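PDB 4ZJ9: aggregation suppressing protein from Salmonella enterica subsp. enterica serovar Typhimurium, which probably acts as a small heat-shock chaperone that keeps other proteins from aggregating under stress, built on a dimeric alpha-crystallin domain. Local coordinates for residues Asn56-Val61 with Leu128-Ile133. Residues are numbered along the deposited sequence; the frame is centred on the assembly and turned at random.
Sequences NYLLTV and LLLVEI
Tyr-57, Leu-59 and Val-61 pair with Ile-133, Val-131 and Leu-129 at the centre of one sheet of the alpha-crystallin beta-sandwich. The two strands run antiparallel, and the axes of these short segments approach to 4.6 Å. Each of these three pairs is a hydrogen-bonded pair closed by two backbone bonds. At Leu-59 and Val-131, Leu-59 N gives a nearly straight bond to Val-131 O (2.9 Å, 177° at the hydrogen), and Val-131 N returns one to Leu-59 O at 2.8 Å. Leu-58 with Glu-132 and Thr-60 with Leu-130 are the non-hydrogen-bonded pairs between them. There CA-H groups meet carbonyls, as where Thr-60 CA lies 3.3 Å from Leu-129 O.

The face carrying Leu-59 and Val-131 is largely apolar and looks into the sandwich, with Tyr-57 at its end against Ile-98 of the second subunit. Val-61 CB and Leu-129 CB meet at 4.1 Å. Ile-133 reaches diagonally, its CD1 4.4 Å from Leu-59 CB. Phe-111 and Leu-109 of the second sheet pack on Leu-59 and Val-61.

The other face is mixed. Leu-58 has CG anti to the backbone N (chi1 180°), and chi2 of 73° turns CD1 toward Glu-132, 3.8 Å from its CG, the two side chains crossing at a slant. This contact uses the aliphatic part of the glutamate, not its carboxylate. Thr-60 and Leu-130 lie side by side and point the same way, with Thr-60 CG2 4.0 Å from Leu-130 CD1. Ile-102 of the second subunit packs on Thr-60.

Six backbone bonds thus satisfy the polar groups facing each other between the two central strands. The inward side chains supply hydrophobic packing between the sheets, and both faces touch the second subunit.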
loop_
_atom_site.group_PDB
_atom_site.type_symbol
_atom_site.label_atom_id
_atom_site.label_comp_id
_atom_site.label_asym_id
_atom_site.label_seq_id
_atom_site.Cartn_x
_atom_site.Cartn_y
_atom_site.Cartn_z
ATOM N N ASN A 56 -10.316 23.107 -4.211
ATOM C CA ASN A 56 -9.256 22.072 -4.178
ATOM C C ASN A 56 -9.786 20.680 -3.744
ATOM O O ASN A 56 -10.650 20.561 -2.883
ATOM C CB ASN A 56 -8.101 22.456 -3.221
ATOM C CG ASN A 56 -7.422 23.763 -3.585
ATOM O OD1 ASN A 56 -7.652 24.789 -2.949
ATOM N ND2 ASN A 56 -6.566 23.729 -4.589
ATOM N N TYR A 57 -9.239 19.639 -4.347
ATOM C CA TYR A 57 -9.515 18.292 -3.924
ATOM C C TYR A 57 -8.194 17.514 -3.832
ATOM O O TYR A 57 -7.247 17.836 -4.468
ATOM C CB TYR A 57 -10.470 17.616 -4.904
ATOM C CG TYR A 57 -11.787 18.332 -5.083
ATOM C CD1 TYR A 57 -11.949 19.333 -6.056
ATOM C CD2 TYR A 57 -12.867 18.021 -4.285
ATOM C CE1 TYR A 57 -13.162 20.004 -6.196
ATOM C CE2 TYR A 57 -14.080 18.670 -4.428
ATOM C CZ TYR A 57 -14.230 19.663 -5.369
ATOM O OH TYR A 57 -15.455 20.274 -5.442
ATOM N N LEU A 58 -8.161 16.501 -2.983
ATOM C CA LEU A 58 -7.046 15.557 -2.906
ATOM C C LEU A 58 -7.606 14.176 -3.031
ATOM O O LEU A 58 -8.421 13.754 -2.229
ATOM C CB LEU A 58 -6.224 15.694 -1.645
ATOM C CG LEU A 58 -5.049 14.683 -1.575
ATOM C CD1 LEU A 58 -3.917 15.041 -2.530
ATOM C CD2 LEU A 58 -4.512 14.534 -0.146
ATOM N N LEU A 59 -7.167 13.484 -4.069
ATOM C CA LEU A 59 -7.531 12.107 -4.286
ATOM C C LEU A 59 -6.365 11.254 -3.827
ATOM O O LEU A 59 -5.198 11.474 -4.216
ATOM C CB LEU A 59 -7.783 11.872 -5.784
ATOM C CG LEU A 59 -7.941 10.421 -6.174
ATOM C CD1 LEU A 59 -9.227 9.860 -5.599
ATOM C CD2 LEU A 59 -7.903 10.375 -7.694
ATOM N N THR A 60 -6.659 10.285 -2.987
ATOM C CA THR A 60 -5.641 9.326 -2.560
ATOM C C THR A 60 -6.047 7.929 -2.951
ATOM O O THR A 60 -7.103 7.426 -2.528
ATOM C CB THR A 60 -5.479 9.420 -0.991
ATOM O OG1 THR A 60 -5.044 10.744 -0.688
ATOM C CG2 THR A 60 -4.448 8.466 -0.480
ATOM N N VAL A 61 -5.197 7.270 -3.739
ATOM C CA VAL A 61 -5.484 5.917 -4.145
ATOM C C VAL A 61 -4.468 4.965 -3.497
ATOM O O VAL A 61 -3.270 5.209 -3.532
ATOM C CB VAL A 61 -5.408 5.785 -5.671
ATOM C CG1 VAL A 61 -5.903 4.410 -6.127
ATOM C CG2 VAL A 61 -6.255 6.858 -6.304
ATOM N N LEU A 128 0.823 4.879 -1.843
ATOM C CA LEU A 128 -0.296 5.736 -2.041
ATOM C C LEU A 128 -0.064 6.632 -3.258
ATOM O O LEU A 128 1.049 7.080 -3.497
ATOM C CB LEU A 128 -0.622 6.632 -0.804
ATOM C CG LEU A 128 -0.941 5.872 0.485
ATOM C CD1 LEU A 128 -1.116 6.863 1.627
ATOM C CD2 LEU A 128 -2.093 4.923 0.321
ATOM N N LEU A 129 -1.140 6.836 -4.050
ATOM C CA LEU A 129 -1.030 7.752 -5.173
ATOM C C LEU A 129 -1.855 8.953 -4.775
ATOM O O LEU A 129 -3.066 8.807 -4.534
ATOM C CB LEU A 129 -1.611 7.107 -6.418
ATOM C CG LEU A 129 -1.594 8.058 -7.647
ATOM C CD1 LEU A 129 -0.197 8.482 -8.114
ATOM C CD2 LEU A 129 -2.297 7.288 -8.740
ATOM N N LEU A 130 -1.222 10.102 -4.676
ATOM C CA LEU A 130 -1.830 11.323 -4.264
ATOM C C LEU A 130 -1.948 12.277 -5.439
ATOM O O LEU A 130 -0.940 12.719 -5.997
ATOM C CB LEU A 130 -0.993 11.995 -3.168
ATOM C CG LEU A 130 -1.416 11.497 -1.767
ATOM C CD1 LEU A 130 -0.975 10.085 -1.480
ATOM C CD2 LEU A 130 -0.744 12.381 -0.735
ATOM N N VAL A 131 -3.179 12.636 -5.769
ATOM C CA VAL A 131 -3.491 13.497 -6.896
ATOM C C VAL A 131 -4.223 14.758 -6.434
ATOM O O VAL A 131 -5.363 14.697 -5.946
ATOM C CB VAL A 131 -4.352 12.746 -7.892
ATOM C CG1 VAL A 131 -4.525 13.625 -9.151
ATOM C CG2 VAL A 131 -3.623 11.483 -8.286
ATOM N N GLU A 132 -3.579 15.909 -6.575
ATOM C CA GLU A 132 -4.207 17.189 -6.247
ATOM C C GLU A 132 -4.919 17.710 -7.460
ATOM O O GLU A 132 -4.368 17.741 -8.544
ATOM C CB GLU A 132 -3.179 18.249 -5.812
ATOM C CG GLU A 132 -2.290 17.735 -4.682
ATOM C CD GLU A 132 -1.273 18.751 -4.193
ATOM O OE1 GLU A 132 -0.949 19.703 -4.953
ATOM O OE2 GLU A 132 -0.806 18.578 -3.036
ATOM N N ILE A 133 -6.145 18.120 -7.229
ATOM C CA ILE A 133 -7.018 18.600 -8.261
ATOM C C ILE A 133 -7.439 20.013 -7.811
ATOM O O ILE A 133 -7.951 20.206 -6.713
ATOM C CB ILE A 133 -8.238 17.711 -8.439
ATOM C CG1 ILE A 133 -7.854 16.285 -8.835
ATOM C CG2 ILE A 133 -9.207 18.303 -9.449
ATOM C CD1 ILE A 133 -8.857 15.283 -8.280
#